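Local atomic coordinates of putative immunoglobulin A1 protease (Bacteroides ovatus, PDB entry 3N6Z), a protein that is a putative immunoglobulin A1 protease, probably a hydrolase, whose proteolytic activity has not been established. Residues S63-G68 and Y98-D103; S139-R144 and E176-G181; Y300-I305 and K332-L337. All coordinates share one frame; numbering follows the deposited sequence.

Contact 1: S63-G68 and Y98-D103; sequences SVLKSG and YEIDFD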
loop_
_atom_site.group_PDB
_atom_site.type_symbol
_atom_site.label_atom_id
_atom_site.label_comp_id
_atom_site.label_asym_id
_atom_site.label_seq_id
_atom_site.Cartn_x
_atom_site.Cartn_y
_atom_site.Cartn_z
ATOM N N SER A 63 -14.702 1.601 17.280
ATOM C CA SER A 63 -15.596 1.275 18.401
ATOM C C SER A 63 -16.291 -0.074 18.226
ATOM O O SER A 63 -16.841 -0.589 19.169
ATOM C CB SER A 63 -16.638 2.387 18.549
ATOM O OG SER A 63 -16.011 3.686 18.577
ATOM N N VAL A 64 -16.303 -0.606 16.997
ATOM C CA VAL A 64 -17.069 -1.834 16.705
ATOM C C VAL A 64 -16.199 -3.005 16.238
ATOM O O VAL A 64 -16.700 -4.081 15.882
ATOM C CB VAL A 64 -18.218 -1.547 15.687
ATOM C CG1 VAL A 64 -19.262 -0.616 16.286
ATOM C CG2 VAL A 64 -17.657 -1.082 14.336
ATOM N N LEU A 65 -14.875 -2.835 16.280
ATOM C CA LEU A 65 -13.933 -3.938 16.041
ATOM C C LEU A 65 -14.102 -5.021 17.129
ATOM O O LEU A 65 -14.495 -4.715 18.270
ATOM C CB LEU A 65 -12.517 -3.436 15.993
ATOM C CG LEU A 65 -12.196 -2.449 14.851
ATOM C CD1 LEU A 65 -10.770 -1.915 15.003
ATOM C CD2 LEU A 65 -12.437 -3.085 13.430
ATOM N N LYS A 66 -13.830 -6.264 16.781
ATOM C CA LYS A 66 -13.998 -7.416 17.686
ATOM C C LYS A 66 -12.751 -8.289 17.640
ATOM O O LYS A 66 -12.305 -8.727 16.577
ATOM C CB LYS A 66 -15.230 -8.224 17.303
ATOM C CG LYS A 66 -16.545 -7.483 17.474
ATOM C CD LYS A 66 -17.761 -8.236 16.954
ATOM C CE LYS A 66 -18.112 -9.413 17.808
ATOM N NZ LYS A 66 -19.386 -10.063 17.283
ATOM N N SER A 67 -12.158 -8.518 18.806
ATOM C CA SER A 67 -10.951 -9.328 18.924
ATOM C C SER A 67 -11.153 -10.803 18.521
ATOM O O SER A 67 -10.220 -11.473 18.101
ATOM C CB SER A 67 -10.405 -9.240 20.359
ATOM O OG SER A 67 -11.294 -9.815 21.308
ATOM N N GLY A 68 -12.377 -11.280 18.655
ATOM C CA GLY A 68 -12.725 -12.679 18.353
ATOM C C GLY A 68 -13.178 -13.031 16.942
ATOM O O GLY A 68 -13.256 -14.221 16.605
ATOM N N TYR A 98 -7.613 -7.404 15.655
ATOM C CA TYR A 98 -8.832 -7.093 14.908
ATOM C C TYR A 98 -8.688 -7.389 13.427
ATOM O O TYR A 98 -8.018 -6.632 12.716
ATOM C CB TYR A 98 -9.144 -5.606 15.083
ATOM C CG TYR A 98 -9.346 -5.170 16.522
ATOM C CD1 TYR A 98 -10.227 -5.846 17.359
ATOM C CD2 TYR A 98 -8.677 -4.085 17.023
ATOM C CE1 TYR A 98 -10.437 -5.428 18.667
ATOM C CE2 TYR A 98 -8.881 -3.651 18.312
ATOM C CZ TYR A 98 -9.759 -4.325 19.138
ATOM O OH TYR A 98 -9.997 -3.905 20.424
ATOM N N GLU A 99 -9.391 -8.421 12.951
ATOM C CA GLU A 99 -9.482 -8.727 11.540
ATOM C C GLU A 99 -10.572 -7.857 10.908
ATOM O O GLU A 99 -11.618 -7.596 11.528
ATOM C CB GLU A 99 -9.789 -10.203 11.319
ATOM C CG GLU A 99 -8.682 -11.129 11.824
ATOM C CD GLU A 99 -9.109 -12.571 11.903
ATOM O OE1 GLU A 99 -9.954 -12.991 11.071
ATOM O OE2 GLU A 99 -8.567 -13.286 12.770
ATOM N N ILE A 100 -10.333 -7.443 9.668
ATOM C CA ILE A 100 -11.201 -6.481 8.987
ATOM C C ILE A 100 -11.416 -6.859 7.535
ATOM O O ILE A 100 -10.489 -7.274 6.835
ATOM C CB ILE A 100 -10.608 -5.044 9.054
ATOM C CG1 ILE A 100 -10.505 -4.560 10.499
ATOM C CG2 ILE A 100 -11.425 -4.061 8.185
ATOM C CD1 ILE A 100 -9.654 -3.293 10.684
ATOM N N ASP A 101 -12.667 -6.776 7.104
ATOM C CA ASP A 101 -13.051 -6.821 5.692
ATOM C C ASP A 101 -13.595 -5.441 5.354
ATOM O O ASP A 101 -14.579 -5.018 5.916
ATOM C CB ASP A 101 -14.096 -7.911 5.406
ATOM C CG ASP A 101 -14.325 -8.092 3.937
ATOM O OD1 ASP A 101 -15.108 -7.306 3.379
ATOM O OD2 ASP A 101 -13.697 -8.985 3.337
ATOM N N PHE A 102 -12.938 -4.763 4.419
ATOM C CA PHE A 102 -13.294 -3.410 4.030
ATOM C C PHE A 102 -13.511 -3.347 2.520
ATOM O O PHE A 102 -12.618 -3.690 1.745
ATOM C CB PHE A 102 -12.178 -2.435 4.446
ATOM C CG PHE A 102 -12.547 -0.975 4.269
ATOM C CD1 PHE A 102 -12.386 -0.344 3.053
ATOM C CD2 PHE A 102 -13.103 -0.262 5.320
ATOM C CE1 PHE A 102 -12.727 0.986 2.879
ATOM C CE2 PHE A 102 -13.472 1.039 5.167
ATOM C CZ PHE A 102 -13.262 1.672 3.939
ATOM N N ASP A 103 -14.703 -2.925 2.121
ATOM C CA ASP A 103 -15.037 -2.730 0.714
ATOM C C ASP A 103 -15.398 -1.266 0.502
ATOM O O ASP A 103 -16.414 -0.796 0.995
ATOM C CB ASP A 103 -16.203 -3.646 0.317
ATOM C CG ASP A 103 -16.568 -3.543 -1.151
ATOM O OD1 ASP A 103 -15.823 -2.906 -1.939
ATOM O OD2 ASP A 103 -17.608 -4.150 -1.511
HETATM O O HOH W 1 -12.350 -7.090 14.261
HETATM O O HOH W 2 -10.592 -10.252 14.964
#
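Leu65 carries CG anti to its own carbonyl carbon (chi1 -63°), and Tyr98 does the same (chi1 -59°), which brings the leucine up against the tyrosine ring near the N-terminal end of a parallel beta-solenoid. The loop 65-68, just after helix 61-64, passes the residues leading into strand 100-105. Leu65 CB sits over one face of the Tyr98 ring, 3.7 Å from its centroid and 18° off the ring normal, a CH-pi contact displaced somewhat toward the rim. Its CD1 methyl also reaches the ring, 3.6 Å from Tyr98 CD2, while the other methyl, CD2, turns to the strand and meets Ile100 CG1 at 3.8 Å. Backbone atoms take the ring's edge: Lys66 C and Ser67 N lie in its plane, the latter 3.5 Å from Tyr98 CE1. Leu65 also touches Phe73 of strand 71-75, which pairs directly with 100-105. Two waters link the main chains where they do not bond directly. One accepts from Lys66 N and probably donates to Glu99 O. The second water accepts from Glu99 N at 3.0 Å and probably donates to Lys66 O, 2.8 Å away.

Contact 2: S139-R144 and E176-G181; sequences SVSSAR and EVIGSG. With SO4 (sulfate ion), chain B.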
loop_
_atom_site.group_PDB
_atom_site.type_symbol
_atom_site.label_atom_id
_atom_site.label_comp_id
_atom_site.label_asym_id
_atom_site.label_seq_id
_atom_site.Cartn_x
_atom_site.Cartn_y
_atom_site.Cartn_z
ATOM N N SER A 139 -2.052 11.851 3.952
ATOM C CA SER A 139 -0.736 12.183 4.496
ATOM C C SER A 139 -0.511 11.387 5.762
ATOM O O SER A 139 -1.203 11.585 6.760
ATOM C CB SER A 139 -0.620 13.673 4.806
ATOM O OG SER A 139 0.633 13.973 5.398
ATOM N N VAL A 140 0.458 10.480 5.716
ATOM C CA VAL A 140 0.804 9.636 6.870
ATOM C C VAL A 140 2.290 9.800 7.143
ATOM O O VAL A 140 3.118 9.860 6.224
ATOM C CB VAL A 140 0.425 8.125 6.723
ATOM C CG1 VAL A 140 -1.094 7.994 6.535
ATOM C CG2 VAL A 140 1.226 7.443 5.595
ATOM N N SER A 141 2.646 9.854 8.425
ATOM C CA SER A 141 4.029 10.107 8.819
ATOM C C SER A 141 4.389 9.372 10.102
ATOM O O SER A 141 3.576 9.316 11.017
ATOM C CB SER A 141 4.251 11.613 8.997
ATOM O OG SER A 141 5.611 11.886 9.255
ATOM N N SER A 142 5.616 8.868 10.150
ATOM C CA SER A 142 6.197 8.305 11.375
ATOM C C SER A 142 7.682 8.567 11.386
ATOM O O SER A 142 8.326 8.430 10.353
ATOM C CB SER A 142 5.956 6.794 11.445
ATOM O OG SER A 142 6.662 6.240 12.545
ATOM N N ALA A 143 8.215 8.957 12.547
ATOM C CA ALA A 143 9.672 9.085 12.766
ATOM C C ALA A 143 10.293 7.806 13.276
ATOM O O ALA A 143 11.496 7.751 13.464
ATOM C CB ALA A 143 9.961 10.211 13.777
ATOM N N ARG A 144 9.486 6.789 13.518
ATOM C CA ARG A 144 9.923 5.570 14.217
ATOM C C ARG A 144 9.626 4.232 13.547
ATOM O O ARG A 144 10.301 3.238 13.833
ATOM C CB ARG A 144 9.274 5.529 15.617
ATOM C CG ARG A 144 9.362 6.828 16.393
ATOM C CD ARG A 144 10.782 7.227 16.755
ATOM N NE ARG A 144 10.708 8.555 17.378
ATOM C CZ ARG A 144 11.638 9.510 17.294
ATOM N NH1 ARG A 144 12.794 9.311 16.645
ATOM N NH2 ARG A 144 11.405 10.683 17.886
ATOM N N GLU A 176 1.112 11.648 0.419
ATOM C CA GLU A 176 2.460 11.520 0.945
ATOM C C GLU A 176 2.563 10.533 2.080
ATOM O O GLU A 176 1.663 10.422 2.919
ATOM C CB GLU A 176 3.017 12.864 1.408
ATOM C CG GLU A 176 2.277 13.470 2.577
ATOM C CD GLU A 176 2.898 14.755 3.131
ATOM O OE1 GLU A 176 4.029 15.111 2.766
ATOM O OE2 GLU A 176 2.252 15.398 3.973
ATOM N N VAL A 177 3.691 9.812 2.077
ATOM C CA VAL A 177 4.082 8.875 3.103
ATOM C C VAL A 177 5.507 9.231 3.514
ATOM O O VAL A 177 6.416 9.277 2.658
ATOM C CB VAL A 177 4.178 7.409 2.511
ATOM C CG1 VAL A 177 4.725 6.451 3.558
ATOM C CG2 VAL A 177 2.894 6.998 1.940
ATOM N N ILE A 178 5.718 9.384 4.832
ATOM C CA ILE A 178 7.039 9.530 5.424
ATOM C C ILE A 178 7.162 8.449 6.503
ATOM O O ILE A 178 6.415 8.448 7.477
ATOM C CB ILE A 178 7.283 10.938 6.014
ATOM C CG1 ILE A 178 7.097 11.982 4.942
ATOM C CG2 ILE A 178 8.703 10.992 6.670
ATOM C CD1 ILE A 178 7.112 13.402 5.475
ATOM N N GLY A 179 8.067 7.500 6.313
ATOM C CA GLY A 179 8.307 6.442 7.273
ATOM C C GLY A 179 9.729 6.415 7.765
ATOM O O GLY A 179 10.566 7.199 7.335
ATOM N N SER A 180 9.975 5.497 8.687
ATOM C CA SER A 180 11.314 5.289 9.233
ATOM C C SER A 180 11.553 3.789 9.358
ATOM O O SER A 180 11.089 3.165 10.306
ATOM C CB SER A 180 11.490 5.977 10.577
ATOM O OG SER A 180 12.858 5.905 10.981
ATOM N N GLY A 181 12.263 3.230 8.381
ATOM C CA GLY A 181 12.548 1.799 8.334
ATOM C C GLY A 181 11.792 1.059 7.257
ATOM O O GLY A 181 12.230 -0.006 6.793
HETATM S S SO4 B . 8.385 10.204 20.167
HETATM O O1 SO4 B . 8.528 9.284 21.317
HETATM O O2 SO4 B . 9.473 11.193 20.260
HETATM O O3 SO4 B . 8.493 9.480 18.879
HETATM O O4 SO4 B . 7.078 10.869 20.276
HETATM O O HOH W 3 10.540 9.595 9.344
HETATM O O HOH W 4 13.910 8.494 11.653
#
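Two neighbouring strands of a parallel beta-solenoid wall meet here, 139-141 beside 176-179, running in the same direction with an angle of 3° between their short axes. Val140 takes both bonds of the ladder's first step: its N donates to Glu176 O, and its O accepts from Ile178 N. Ser142 N then donates to Ile178 O at 2.8 Å, carrying the pairing just beyond the first strand. On the face bearing Ser139 and Glu176, Ser139 OG donates to Glu176 OE2 at 2.6 Å, meeting the anti side of the carboxylate 27° out of its plane. Glu176 holds CG between its backbone N and carbonyl carbon (chi1 65°), and the extended chain beyond brings OE2 to the serine. On the other face the Val140 and Val177 side chains run abreast in the same direction, CG2 to CG2 at 4.0 Å; Val140 also touches Phe112 and Ile147. Where the direct ladder ends, water takes over: one molecule donates to both Ser142 O and Gly179 O. Ser142 OG accepts from Arg144 N, an ST turn, and also bonds Gln145 N. Arg144 NE grips sulfate O3 at 2.8 Å and NH2 bonds O2; the ion probably comes from the crystallisation liquor. In-register parallel pairing, with like positions of successive strands stacked on each face, is typical of the beta-solenoid.

Contact 3: Y300-I305 and K332-L337; sequences YACESI and KSAEEL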
loop_
_atom_site.group_PDB
_atom_site.type_symbol
_atom_site.label_atom_id
_atom_site.label_comp_id
_atom_site.label_asym_id
_atom_site.label_seq_id
_atom_site.Cartn_x
_atom_site.Cartn_y
_atom_site.Cartn_z
ATOM N N TYR A 300 8.138 -3.733 -15.860
ATOM C CA TYR A 300 8.517 -2.634 -16.733
ATOM C C TYR A 300 8.842 -1.391 -15.957
ATOM O O TYR A 300 8.441 -1.236 -14.788
ATOM C CB TYR A 300 7.405 -2.350 -17.786
ATOM C CG TYR A 300 7.019 -3.635 -18.485
ATOM C CD1 TYR A 300 7.888 -4.232 -19.394
ATOM C CD2 TYR A 300 5.841 -4.292 -18.170
ATOM C CE1 TYR A 300 7.600 -5.469 -19.948
ATOM C CE2 TYR A 300 5.528 -5.546 -18.716
ATOM C CZ TYR A 300 6.419 -6.126 -19.625
ATOM O OH TYR A 300 6.145 -7.353 -20.142
ATOM N N ALA A 301 9.527 -0.467 -16.611
ATOM C CA ALA A 301 9.793 0.845 -16.050
ATOM C C ALA A 301 9.720 1.873 -17.146
ATOM O O ALA A 301 10.190 1.636 -18.268
ATOM C CB ALA A 301 11.171 0.913 -15.352
ATOM N N CYS A 302 9.146 3.040 -16.876
ATOM C CA CYS A 302 9.153 4.073 -17.905
ATOM C C CYS A 302 10.581 4.523 -18.183
ATOM O O CYS A 302 11.382 4.742 -17.281
ATOM C CB CYS A 302 8.293 5.273 -17.557
ATOM S SG CYS A 302 7.942 6.309 -19.035
ATOM N N GLU A 303 10.880 4.664 -19.476
ATOM C CA GLU A 303 12.213 5.015 -19.958
ATOM C C GLU A 303 12.667 6.386 -19.448
ATOM O O GLU A 303 13.863 6.657 -19.408
ATOM C CB GLU A 303 12.234 4.989 -21.491
ATOM C CG GLU A 303 11.403 6.069 -22.127
ATOM C CD GLU A 303 11.192 5.920 -23.628
ATOM O OE1 GLU A 303 11.839 5.037 -24.229
ATOM O OE2 GLU A 303 10.396 6.744 -24.173
ATOM N N SER A 304 11.719 7.235 -19.049
ATOM C CA SER A 304 12.052 8.600 -18.651
ATOM C C SER A 304 12.194 8.828 -17.146
ATOM O O SER A 304 12.472 9.957 -16.748
ATOM C CB SER A 304 11.004 9.545 -19.203
ATOM O OG SER A 304 9.746 9.306 -18.607
ATOM N N ILE A 305 12.043 7.778 -16.320
ATOM C CA ILE A 305 12.243 7.997 -14.883
ATOM C C ILE A 305 13.710 8.337 -14.624
ATOM O O ILE A 305 14.618 7.896 -15.352
ATOM C CB ILE A 305 11.716 6.837 -13.990
ATOM C CG1 ILE A 305 12.535 5.555 -14.144
ATOM C CG2 ILE A 305 10.219 6.617 -14.245
ATOM C CD1 ILE A 305 12.039 4.400 -13.224
ATOM N N LYS A 332 10.136 0.809 -21.029
ATOM C CA LYS A 332 9.067 1.051 -21.977
ATOM C C LYS A 332 8.783 2.551 -22.098
ATOM O O LYS A 332 9.000 3.312 -21.157
ATOM C CB LYS A 332 7.780 0.337 -21.545
ATOM C CG LYS A 332 7.883 -1.199 -21.551
ATOM C CD LYS A 332 7.885 -1.699 -23.008
ATOM C CE LYS A 332 8.411 -3.109 -23.180
ATOM N NZ LYS A 332 8.256 -3.529 -24.604
ATOM N N SER A 333 8.226 2.959 -23.237
ATOM C CA SER A 333 7.755 4.325 -23.411
ATOM C C SER A 333 6.481 4.545 -22.600
ATOM O O SER A 333 5.789 3.597 -22.276
ATOM C CB SER A 333 7.481 4.661 -24.882
ATOM O OG SER A 333 6.385 3.923 -25.361
ATOM N N ALA A 334 6.127 5.808 -22.412
ATOM C CA ALA A 334 4.857 6.158 -21.768
ATOM C C ALA A 334 3.681 5.541 -22.526
ATOM O O ALA A 334 2.744 5.038 -21.914
ATOM C CB ALA A 334 4.697 7.703 -21.647
ATOM N N GLU A 335 3.709 5.623 -23.868
ATOM C CA GLU A 335 2.604 5.105 -24.670
ATOM C C GLU A 335 2.492 3.591 -24.512
ATOM O O GLU A 335 1.396 3.048 -24.314
ATOM C CB GLU A 335 2.763 5.464 -26.153
ATOM C CG GLU A 335 1.583 4.998 -27.024
ATOM C CD GLU A 335 1.834 5.142 -28.541
ATOM O OE1 GLU A 335 2.828 5.792 -28.950
ATOM O OE2 GLU A 335 1.029 4.575 -29.319
ATOM N N GLU A 336 3.636 2.911 -24.569
ATOM C CA GLU A 336 3.653 1.462 -24.346
ATOM C C GLU A 336 3.120 1.087 -22.972
ATOM O O GLU A 336 2.356 0.128 -22.846
ATOM C CB GLU A 336 5.046 0.892 -24.560
ATOM C CG GLU A 336 5.464 0.973 -26.048
ATOM C CD GLU A 336 6.966 0.916 -26.308
ATOM O OE1 GLU A 336 7.799 0.901 -25.354
ATOM O OE2 GLU A 336 7.335 0.907 -27.516
ATOM N N LEU A 337 3.571 1.794 -21.955
ATOM C CA LEU A 337 3.118 1.494 -20.573
ATOM C C LEU A 337 1.637 1.690 -20.394
ATOM O O LEU A 337 0.988 0.905 -19.723
ATOM C CB LEU A 337 3.826 2.355 -19.553
ATOM C CG LEU A 337 5.180 1.948 -19.101
ATOM C CD1 LEU A 337 5.669 2.912 -18.025
ATOM C CD2 LEU A 337 5.218 0.475 -18.592
HETATM O O HOH W 5 8.129 7.843 -23.082
#
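Tyr300 lies alongside the aliphatic chain of Lys332, both running in the same direction, with Tyr300 CD1 3.7 Å from Lys332 CG. The bend at chi2 (-73°) turns Lys332 CD; further on, CE lies 4.0 Å from Tyr300 CD1. Leu337 divides its methyls: CD2 meets Tyr300 CB at 3.7 Å, and CD1 meets Cys302 CB at 3.6 Å. An alanine in place of Tyr300 would probably leave the methylenes of Lys332 without the ring they lie against, setting that chain freer to turn, while CB could still touch Leu337. The backbones pair in parallel: Lys332 N donates to Ala301 O, and Glu303 N to Lys332 O. Directly after this pairing the second segment turns into a helix. Ser333 is its N-cap and forms a capping box with Glu336: Glu336 N donates to Ser333 OG, while Ser333 N reaches Glu336 OE1 from above the carboxylate plane. A water donates to Glu303 OE2 at 2.7 Å and accepts from Ala334 N at the helix start. Strand 330-332 is the edge strand of its parallel sheet within this chain, beside 299-302, and helix 334-344 follows at once, its Leu337 against Trp271 and its Ile340 against Tyr300 and Lys332.

How the contacts relate
The three contacts follow one another along the chain and sample the solenoid from its N-terminal part to the edge strand 330-332 near the far end; contacts 1 and 3 lie on opposite sides of the chain's centre, with centres about 40 Å apart. Contact 2 is nearest that centre and joins strand to strand, chiefly through direct backbone bonds. Contact 1 is a surface contact of loop against strand entry, resting on an aromatic face and bridging water. Contact 3, partly buried like contact 2, combines a short parallel pairing with apolar packing and a capped helix. Contacts 2 and 3 belong to different sheets, 138-141 with 176-179 and 299-302 with 330-332, and none of the three touches another.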